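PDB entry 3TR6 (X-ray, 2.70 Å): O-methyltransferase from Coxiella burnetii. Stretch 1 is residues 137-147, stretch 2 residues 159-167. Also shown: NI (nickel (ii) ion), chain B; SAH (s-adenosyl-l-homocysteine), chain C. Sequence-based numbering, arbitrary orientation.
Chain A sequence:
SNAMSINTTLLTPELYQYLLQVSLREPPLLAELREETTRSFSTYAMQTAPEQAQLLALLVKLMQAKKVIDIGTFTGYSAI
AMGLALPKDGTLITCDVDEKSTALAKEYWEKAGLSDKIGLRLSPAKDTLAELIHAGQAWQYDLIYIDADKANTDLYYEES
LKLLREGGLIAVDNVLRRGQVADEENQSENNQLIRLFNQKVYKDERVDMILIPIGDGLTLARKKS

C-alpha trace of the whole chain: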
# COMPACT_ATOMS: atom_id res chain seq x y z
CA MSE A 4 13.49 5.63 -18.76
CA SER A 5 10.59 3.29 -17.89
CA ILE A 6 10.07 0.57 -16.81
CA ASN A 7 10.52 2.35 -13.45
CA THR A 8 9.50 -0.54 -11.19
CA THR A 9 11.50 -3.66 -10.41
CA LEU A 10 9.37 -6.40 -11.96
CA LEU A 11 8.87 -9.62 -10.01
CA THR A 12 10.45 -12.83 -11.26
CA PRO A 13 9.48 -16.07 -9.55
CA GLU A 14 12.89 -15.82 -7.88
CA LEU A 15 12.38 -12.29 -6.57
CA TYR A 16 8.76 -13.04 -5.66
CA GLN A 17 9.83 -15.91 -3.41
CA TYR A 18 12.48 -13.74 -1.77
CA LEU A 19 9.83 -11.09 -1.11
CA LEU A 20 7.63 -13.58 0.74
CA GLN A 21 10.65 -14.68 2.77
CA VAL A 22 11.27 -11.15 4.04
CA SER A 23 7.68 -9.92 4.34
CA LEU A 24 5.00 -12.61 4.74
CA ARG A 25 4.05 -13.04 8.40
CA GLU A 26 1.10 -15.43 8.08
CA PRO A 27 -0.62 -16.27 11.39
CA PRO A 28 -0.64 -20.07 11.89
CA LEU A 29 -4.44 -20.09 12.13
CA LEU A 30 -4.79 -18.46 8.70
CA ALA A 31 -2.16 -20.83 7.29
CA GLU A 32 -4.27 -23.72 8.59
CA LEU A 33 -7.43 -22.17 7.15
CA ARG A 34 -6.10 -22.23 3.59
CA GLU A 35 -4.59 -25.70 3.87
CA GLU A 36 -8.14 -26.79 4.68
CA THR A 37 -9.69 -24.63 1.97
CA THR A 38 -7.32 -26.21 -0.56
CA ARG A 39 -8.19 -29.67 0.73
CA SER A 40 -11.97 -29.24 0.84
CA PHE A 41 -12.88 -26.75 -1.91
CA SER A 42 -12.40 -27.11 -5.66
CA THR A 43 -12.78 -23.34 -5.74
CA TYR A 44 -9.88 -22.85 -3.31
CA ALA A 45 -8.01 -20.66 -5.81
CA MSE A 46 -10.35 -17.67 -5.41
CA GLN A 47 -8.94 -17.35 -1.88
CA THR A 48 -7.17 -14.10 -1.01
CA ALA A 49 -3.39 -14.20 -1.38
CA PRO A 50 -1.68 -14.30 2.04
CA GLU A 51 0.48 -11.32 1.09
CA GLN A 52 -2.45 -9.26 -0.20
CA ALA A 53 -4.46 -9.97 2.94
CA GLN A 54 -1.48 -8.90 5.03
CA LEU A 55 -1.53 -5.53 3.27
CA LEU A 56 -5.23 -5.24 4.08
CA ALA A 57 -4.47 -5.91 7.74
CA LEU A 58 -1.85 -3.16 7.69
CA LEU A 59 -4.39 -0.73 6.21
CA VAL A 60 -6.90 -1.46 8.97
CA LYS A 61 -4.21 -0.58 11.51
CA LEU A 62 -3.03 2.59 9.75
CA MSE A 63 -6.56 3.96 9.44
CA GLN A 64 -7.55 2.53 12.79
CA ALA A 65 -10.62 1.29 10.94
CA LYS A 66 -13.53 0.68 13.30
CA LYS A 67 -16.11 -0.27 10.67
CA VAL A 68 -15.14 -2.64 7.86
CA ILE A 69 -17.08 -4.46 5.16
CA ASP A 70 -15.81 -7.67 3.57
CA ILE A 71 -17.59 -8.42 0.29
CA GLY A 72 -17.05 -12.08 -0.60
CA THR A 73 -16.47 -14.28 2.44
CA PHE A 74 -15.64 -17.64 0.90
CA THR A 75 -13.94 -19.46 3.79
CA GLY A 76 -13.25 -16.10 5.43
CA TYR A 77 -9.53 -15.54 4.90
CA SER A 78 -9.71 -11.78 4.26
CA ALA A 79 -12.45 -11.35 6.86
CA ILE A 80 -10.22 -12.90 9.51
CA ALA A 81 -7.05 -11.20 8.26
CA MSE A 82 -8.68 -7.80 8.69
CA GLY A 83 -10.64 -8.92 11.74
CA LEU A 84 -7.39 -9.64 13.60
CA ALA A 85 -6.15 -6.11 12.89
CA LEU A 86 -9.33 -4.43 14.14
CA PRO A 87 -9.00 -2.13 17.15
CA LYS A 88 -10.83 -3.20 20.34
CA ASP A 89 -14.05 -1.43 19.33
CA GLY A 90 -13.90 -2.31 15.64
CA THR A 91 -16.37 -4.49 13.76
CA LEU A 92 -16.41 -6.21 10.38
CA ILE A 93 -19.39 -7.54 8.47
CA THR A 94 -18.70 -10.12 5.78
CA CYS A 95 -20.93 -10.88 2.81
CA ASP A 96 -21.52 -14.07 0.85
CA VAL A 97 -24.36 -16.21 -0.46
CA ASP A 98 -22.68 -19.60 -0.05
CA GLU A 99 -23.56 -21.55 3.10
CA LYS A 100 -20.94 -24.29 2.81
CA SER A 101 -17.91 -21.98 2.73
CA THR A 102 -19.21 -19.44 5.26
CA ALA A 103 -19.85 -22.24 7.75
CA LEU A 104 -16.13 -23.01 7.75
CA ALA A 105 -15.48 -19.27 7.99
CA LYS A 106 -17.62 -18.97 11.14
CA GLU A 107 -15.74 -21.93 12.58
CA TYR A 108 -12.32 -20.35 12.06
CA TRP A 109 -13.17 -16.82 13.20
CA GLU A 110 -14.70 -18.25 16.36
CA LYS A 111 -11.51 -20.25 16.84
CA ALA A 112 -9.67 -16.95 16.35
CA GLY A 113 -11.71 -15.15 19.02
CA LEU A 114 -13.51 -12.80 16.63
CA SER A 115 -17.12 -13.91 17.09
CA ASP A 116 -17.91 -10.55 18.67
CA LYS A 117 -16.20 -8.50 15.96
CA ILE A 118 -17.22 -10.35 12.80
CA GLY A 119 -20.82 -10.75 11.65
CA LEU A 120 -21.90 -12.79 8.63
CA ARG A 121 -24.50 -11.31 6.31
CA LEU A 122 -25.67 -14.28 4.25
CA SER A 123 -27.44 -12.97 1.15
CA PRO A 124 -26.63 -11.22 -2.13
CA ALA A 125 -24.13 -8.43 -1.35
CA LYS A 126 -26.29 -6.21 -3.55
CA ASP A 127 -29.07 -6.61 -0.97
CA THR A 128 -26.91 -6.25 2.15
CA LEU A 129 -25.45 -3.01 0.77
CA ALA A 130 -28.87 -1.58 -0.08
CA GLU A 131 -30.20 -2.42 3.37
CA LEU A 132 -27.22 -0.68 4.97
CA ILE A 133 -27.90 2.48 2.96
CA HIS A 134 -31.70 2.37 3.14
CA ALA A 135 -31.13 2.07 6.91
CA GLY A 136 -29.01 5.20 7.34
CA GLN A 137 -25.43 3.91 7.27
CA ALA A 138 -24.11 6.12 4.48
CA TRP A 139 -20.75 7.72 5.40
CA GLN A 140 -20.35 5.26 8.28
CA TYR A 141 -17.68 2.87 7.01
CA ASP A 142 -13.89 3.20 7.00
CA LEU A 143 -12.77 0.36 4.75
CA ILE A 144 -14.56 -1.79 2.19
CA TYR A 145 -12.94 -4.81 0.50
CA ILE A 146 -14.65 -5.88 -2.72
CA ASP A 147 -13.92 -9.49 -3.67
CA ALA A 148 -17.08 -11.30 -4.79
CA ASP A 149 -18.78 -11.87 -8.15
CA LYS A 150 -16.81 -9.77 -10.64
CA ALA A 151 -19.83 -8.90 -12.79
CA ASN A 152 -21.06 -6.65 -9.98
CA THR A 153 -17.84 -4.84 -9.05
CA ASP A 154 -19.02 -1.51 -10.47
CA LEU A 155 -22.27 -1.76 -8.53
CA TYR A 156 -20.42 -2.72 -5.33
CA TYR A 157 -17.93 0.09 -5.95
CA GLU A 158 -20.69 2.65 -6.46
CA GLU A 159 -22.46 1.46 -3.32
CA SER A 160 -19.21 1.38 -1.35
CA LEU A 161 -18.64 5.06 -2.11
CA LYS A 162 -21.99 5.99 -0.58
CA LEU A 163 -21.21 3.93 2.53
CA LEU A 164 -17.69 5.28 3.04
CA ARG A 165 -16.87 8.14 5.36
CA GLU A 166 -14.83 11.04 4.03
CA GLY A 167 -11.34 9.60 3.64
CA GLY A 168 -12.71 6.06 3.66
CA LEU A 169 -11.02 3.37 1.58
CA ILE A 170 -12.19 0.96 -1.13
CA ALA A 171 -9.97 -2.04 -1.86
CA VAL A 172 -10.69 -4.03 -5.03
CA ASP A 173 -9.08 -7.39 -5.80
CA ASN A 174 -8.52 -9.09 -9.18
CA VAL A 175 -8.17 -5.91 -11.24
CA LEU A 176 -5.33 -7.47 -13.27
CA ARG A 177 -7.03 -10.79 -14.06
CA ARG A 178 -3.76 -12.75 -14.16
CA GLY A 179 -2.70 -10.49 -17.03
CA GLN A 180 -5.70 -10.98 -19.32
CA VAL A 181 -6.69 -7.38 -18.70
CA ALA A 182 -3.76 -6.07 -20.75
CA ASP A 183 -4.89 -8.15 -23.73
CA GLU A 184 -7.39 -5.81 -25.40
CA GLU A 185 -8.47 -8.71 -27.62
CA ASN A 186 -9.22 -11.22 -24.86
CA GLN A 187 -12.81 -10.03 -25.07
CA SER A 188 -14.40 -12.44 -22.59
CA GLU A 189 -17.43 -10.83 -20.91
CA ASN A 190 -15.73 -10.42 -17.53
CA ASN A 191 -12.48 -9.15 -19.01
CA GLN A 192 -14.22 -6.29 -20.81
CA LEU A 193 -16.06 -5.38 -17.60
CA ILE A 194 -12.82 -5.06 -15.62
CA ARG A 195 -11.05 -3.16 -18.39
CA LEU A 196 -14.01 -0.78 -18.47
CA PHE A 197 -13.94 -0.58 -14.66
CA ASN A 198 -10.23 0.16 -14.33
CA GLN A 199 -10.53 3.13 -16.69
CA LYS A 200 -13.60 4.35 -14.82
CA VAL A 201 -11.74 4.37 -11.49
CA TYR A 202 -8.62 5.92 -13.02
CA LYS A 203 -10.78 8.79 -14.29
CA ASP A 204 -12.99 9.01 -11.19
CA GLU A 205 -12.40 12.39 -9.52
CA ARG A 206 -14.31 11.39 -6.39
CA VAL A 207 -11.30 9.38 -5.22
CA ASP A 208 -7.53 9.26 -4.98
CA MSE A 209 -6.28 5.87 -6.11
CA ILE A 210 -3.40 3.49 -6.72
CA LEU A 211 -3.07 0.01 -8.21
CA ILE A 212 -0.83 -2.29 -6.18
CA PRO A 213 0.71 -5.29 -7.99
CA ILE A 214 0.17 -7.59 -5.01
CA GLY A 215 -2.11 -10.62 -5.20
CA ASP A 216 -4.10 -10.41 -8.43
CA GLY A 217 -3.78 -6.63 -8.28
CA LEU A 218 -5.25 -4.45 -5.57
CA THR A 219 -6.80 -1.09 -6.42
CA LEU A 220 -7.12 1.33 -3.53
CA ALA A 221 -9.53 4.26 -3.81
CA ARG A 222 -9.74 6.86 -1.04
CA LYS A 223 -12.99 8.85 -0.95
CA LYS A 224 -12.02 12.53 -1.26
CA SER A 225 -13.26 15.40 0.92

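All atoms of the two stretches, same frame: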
# COMPACT_ATOMS: atom_id res chain seq x y z
N GLN A 137 -26.81 4.25 6.93
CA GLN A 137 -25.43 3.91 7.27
C GLN A 137 -24.45 4.54 6.28
O GLN A 137 -23.25 4.25 6.32
CB GLN A 137 -25.23 2.40 7.32
CG GLN A 137 -25.98 1.70 8.45
CD GLN A 137 -25.45 2.08 9.82
OE1 GLN A 137 -24.44 1.54 10.28
NE2 GLN A 137 -26.14 3.01 10.48
N ALA A 138 -24.96 5.39 5.40
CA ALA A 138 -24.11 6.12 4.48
C ALA A 138 -23.09 6.96 5.25
O ALA A 138 -23.44 7.59 6.25
CB ALA A 138 -24.96 7.00 3.57
N TRP A 139 -21.85 6.96 4.79
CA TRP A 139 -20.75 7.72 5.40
C TRP A 139 -20.25 7.10 6.71
O TRP A 139 -19.47 7.72 7.44
CB TRP A 139 -21.17 9.18 5.65
CG TRP A 139 -21.59 9.95 4.43
CD1 TRP A 139 -22.84 9.99 3.88
CD2 TRP A 139 -20.76 10.80 3.62
NE1 TRP A 139 -22.84 10.82 2.78
CE2 TRP A 139 -21.58 11.32 2.60
CE3 TRP A 139 -19.41 11.17 3.66
CZ2 TRP A 139 -21.09 12.19 1.62
CZ3 TRP A 139 -18.93 12.03 2.69
CH2 TRP A 139 -19.77 12.53 1.69
N GLN A 140 -20.67 5.88 7.00
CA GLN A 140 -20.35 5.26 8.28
C GLN A 140 -19.15 4.32 8.27
O GLN A 140 -18.59 4.02 9.33
CB GLN A 140 -21.58 4.53 8.84
CG GLN A 140 -22.74 5.46 9.13
CD GLN A 140 -22.35 6.60 10.05
OE1 GLN A 140 -22.41 7.77 9.67
NE2 GLN A 140 -21.95 6.26 11.27
N TYR A 141 -18.74 3.86 7.09
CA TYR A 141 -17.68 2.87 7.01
C TYR A 141 -16.31 3.43 6.65
O TYR A 141 -16.20 4.44 5.95
CB TYR A 141 -18.09 1.73 6.07
CG TYR A 141 -19.25 0.96 6.62
CD1 TYR A 141 -19.04 -0.15 7.42
CD2 TYR A 141 -20.57 1.37 6.40
CE1 TYR A 141 -20.09 -0.85 7.96
CE2 TYR A 141 -21.63 0.66 6.93
CZ TYR A 141 -21.38 -0.45 7.72
OH TYR A 141 -22.42 -1.16 8.26
N ASP A 142 -15.27 2.76 7.16
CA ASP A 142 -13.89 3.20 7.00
C ASP A 142 -13.20 2.49 5.85
O ASP A 142 -12.46 3.11 5.08
CB ASP A 142 -13.13 2.93 8.30
CG ASP A 142 -13.72 3.68 9.48
OD1 ASP A 142 -14.02 4.89 9.33
OD2 ASP A 142 -13.89 3.06 10.54
N LEU A 143 -13.46 1.20 5.72
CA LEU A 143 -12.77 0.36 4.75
C LEU A 143 -13.69 -0.70 4.18
O LEU A 143 -14.32 -1.45 4.92
CB LEU A 143 -11.55 -0.30 5.40
CG LEU A 143 -10.79 -1.35 4.59
CD1 LEU A 143 -10.32 -0.78 3.27
CD2 LEU A 143 -9.61 -1.90 5.38
N ILE A 144 -13.78 -0.75 2.85
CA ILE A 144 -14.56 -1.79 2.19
C ILE A 144 -13.71 -2.59 1.19
O ILE A 144 -13.08 -2.03 0.29
CB ILE A 144 -15.80 -1.20 1.48
CG1 ILE A 144 -16.69 -0.47 2.49
CG2 ILE A 144 -16.59 -2.29 0.79
CD1 ILE A 144 -17.92 0.18 1.88
N TYR A 145 -13.70 -3.91 1.36
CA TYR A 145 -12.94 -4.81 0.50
C TYR A 145 -13.88 -5.57 -0.43
O TYR A 145 -14.69 -6.38 0.02
CB TYR A 145 -12.12 -5.78 1.34
CG TYR A 145 -11.33 -6.81 0.56
CD1 TYR A 145 -10.46 -6.43 -0.45
CD2 TYR A 145 -11.43 -8.16 0.86
CE1 TYR A 145 -9.72 -7.38 -1.16
CE2 TYR A 145 -10.70 -9.11 0.17
CZ TYR A 145 -9.85 -8.72 -0.84
OH TYR A 145 -9.13 -9.68 -1.53
N ILE A 146 -13.77 -5.30 -1.73
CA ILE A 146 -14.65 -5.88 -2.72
C ILE A 146 -14.00 -7.07 -3.41
O ILE A 146 -13.05 -6.91 -4.18
CB ILE A 146 -15.04 -4.85 -3.80
CG1 ILE A 146 -15.69 -3.63 -3.15
CG2 ILE A 146 -15.94 -5.50 -4.84
CD1 ILE A 146 -15.94 -2.49 -4.11
N ASP A 147 -14.52 -8.27 -3.15
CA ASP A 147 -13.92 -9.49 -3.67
C ASP A 147 -14.95 -10.62 -3.82
O ASP A 147 -14.77 -11.72 -3.31
CB ASP A 147 -12.76 -9.93 -2.76
CG ASP A 147 -11.99 -11.11 -3.31
OD1 ASP A 147 -11.23 -11.72 -2.54
OD2 ASP A 147 -12.16 -11.42 -4.50
N GLU A 159 -21.81 1.55 -4.62
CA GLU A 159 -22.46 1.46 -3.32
C GLU A 159 -21.47 1.71 -2.19
O GLU A 159 -21.81 2.31 -1.17
CB GLU A 159 -23.12 0.09 -3.15
CG GLU A 159 -24.26 -0.17 -4.12
CD GLU A 159 -25.50 0.64 -3.79
OE1 GLU A 159 -26.33 0.16 -2.99
OE2 GLU A 159 -25.64 1.76 -4.32
N SER A 160 -20.24 1.23 -2.37
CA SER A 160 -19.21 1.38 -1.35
C SER A 160 -18.81 2.84 -1.16
O SER A 160 -18.40 3.24 -0.07
CB SER A 160 -17.99 0.53 -1.68
OG SER A 160 -18.27 -0.85 -1.51
N LEU A 161 -18.91 3.64 -2.22
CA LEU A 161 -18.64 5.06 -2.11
C LEU A 161 -19.65 5.74 -1.20
O LEU A 161 -19.29 6.54 -0.34
CB LEU A 161 -18.65 5.73 -3.49
CG LEU A 161 -17.30 5.85 -4.19
CD1 LEU A 161 -17.45 6.59 -5.51
CD2 LEU A 161 -16.31 6.57 -3.29
N LYS A 162 -20.92 5.41 -1.38
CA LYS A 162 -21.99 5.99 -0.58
C LYS A 162 -21.80 5.65 0.90
O LYS A 162 -22.05 6.48 1.77
CB LYS A 162 -23.36 5.48 -1.05
CG LYS A 162 -23.73 5.84 -2.48
CD LYS A 162 -25.06 5.21 -2.87
CE LYS A 162 -25.56 5.71 -4.22
NZ LYS A 162 -24.73 5.22 -5.36
N LEU A 163 -21.34 4.43 1.17
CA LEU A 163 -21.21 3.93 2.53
C LEU A 163 -19.93 4.37 3.24
O LEU A 163 -19.81 4.24 4.46
CB LEU A 163 -21.30 2.40 2.54
CG LEU A 163 -22.69 1.80 2.30
CD1 LEU A 163 -22.58 0.40 1.72
CD2 LEU A 163 -23.50 1.79 3.59
N LEU A 164 -18.98 4.88 2.47
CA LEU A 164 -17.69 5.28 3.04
C LEU A 164 -17.74 6.67 3.64
O LEU A 164 -18.34 7.58 3.08
CB LEU A 164 -16.59 5.22 1.98
CG LEU A 164 -15.98 3.86 1.64
CD1 LEU A 164 -14.84 4.04 0.65
CD2 LEU A 164 -15.50 3.14 2.90
N ARG A 165 -17.09 6.82 4.79
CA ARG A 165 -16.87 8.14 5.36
C ARG A 165 -15.94 8.93 4.44
O ARG A 165 -15.37 8.38 3.49
CB ARG A 165 -16.24 8.05 6.75
CG ARG A 165 -14.78 7.61 6.75
CD ARG A 165 -14.13 7.93 8.09
NE ARG A 165 -12.85 7.26 8.31
CZ ARG A 165 -11.68 7.70 7.86
NH1 ARG A 165 -11.61 8.82 7.15
NH2 ARG A 165 -10.58 7.02 8.13
N GLU A 166 -15.81 10.22 4.72
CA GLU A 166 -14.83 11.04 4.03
C GLU A 166 -13.45 10.51 4.40
O GLU A 166 -13.13 10.38 5.59
CB GLU A 166 -14.99 12.49 4.46
CG GLU A 166 -14.23 13.49 3.62
CD GLU A 166 -14.67 14.92 3.91
OE1 GLU A 166 -15.82 15.27 3.54
OE2 GLU A 166 -13.88 15.67 4.51
N GLY A 167 -12.64 10.18 3.40
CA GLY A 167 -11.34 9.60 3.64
C GLY A 167 -11.38 8.09 3.81
O GLY A 167 -10.37 7.47 4.14
NI NI B . -9.95 -12.59 -5.09
N SAH C . -12.15 -12.62 0.14
CA SAH C . -12.40 -14.03 -0.01
CB SAH C . -12.59 -14.41 -1.47
CG SAH C . -13.99 -14.81 -1.88
SD SAH C . -14.19 -15.48 -3.53
C SAH C . -11.27 -14.80 0.56
O SAH C . -11.12 -16.01 0.23
OXT SAH C . -10.46 -14.27 1.37
C5' SAH C . -15.81 -15.05 -4.15
C4' SAH C . -16.92 -15.21 -3.26
O4' SAH C . -18.03 -14.35 -3.69
C3' SAH C . -17.43 -16.60 -3.32
O3' SAH C . -17.40 -17.15 -2.07
C2' SAH C . -18.82 -16.48 -3.78
O2' SAH C . -19.64 -17.36 -3.12
C1' SAH C . -19.18 -15.08 -3.43
N9 SAH C . -20.31 -14.51 -4.16
C8 SAH C . -20.64 -14.71 -5.44
N7 SAH C . -21.74 -13.99 -5.71
C5 SAH C . -22.11 -13.33 -4.59
C6 SAH C . -23.16 -12.45 -4.28
N6 SAH C . -24.12 -12.08 -5.27
N1 SAH C . -23.24 -11.95 -3.04
C2 SAH C . -22.35 -12.29 -2.10
N3 SAH C . -21.34 -13.13 -2.36
C4 SAH C . -21.20 -13.66 -3.59

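The contact between the two stretches buries 672 Å² in all, and its largest shares fall to L163 and W139, with R165 and L164 close behind. Helix 159-163 runs nearly antiparallel to strand 143-146 (168° between their directions, axes 9.2 Å apart), and the chain segments at its C-terminal end meet the loop before that strand.

L163 serves through both backbone and side chain. Its carbonyl accepts a hydrogen bond from Y141 (N to L163 O 2.9 Å, 160° at the hydrogen). R165 N then donates to Y141 O at 2.8 Å and 173°, almost straight. These two bonds bracket L164 and define a parallel bridge between Y141 and L164, whose CA atoms lie 4.7 Å apart. The side chain of L163, buried, packs with CD2 4.0 Å from Y141 CE2 and with CB 4.1 Å from I144 CD1. A branched aliphatic residue suits this site, since its neighbours here offer carbon.

W139 makes its contact differently. It belongs to a type II turn from Q137 to Q140, closed by Q140 N to Q137 O at 3.1 Å, and its positive phi (75°) goes with that turn. Its backbone lies against the end of the helix: W139 N donates to K162 O (3.1 Å, 137°), and W139 CA makes a CA-H...O contact with L164 O (3.3 Å, 174°). The CA-to-CB bond points away and the residue remains exposed, yet the indole still covers stretch 2, with K162 O over one face and E166 N near the ring plane at the edge, 3.9 Å from CE3.

R165 adds the charged link. Its NE donates to D142 OD1 at 2.8 Å (142°) in a salt bridge, the carboxylate oxygen lying near the guanidinium plane. The extended chain (chi2 164°, chi3 166°) carries the guanidinium that far, and NH1 also donates to E166 O at 2.7 Å. D142 starts away from stretch 2, but its end comes nearer to meet the arginine.

On the interior side, L164 likewise starts away, and its end returns: CD2 lies 3.8 Å from I144 CG1 and 4.3 Å from Y141 CB. I144 points toward the helix, and its CG2 lies 3.2 Å from S160 OG. The small serine side chain lets strand and helix approach here, with CA atoms of I144 and S160 6.6 Å apart; its hydroxyl, though buried, is hydrogen-bonded elsewhere in the structure.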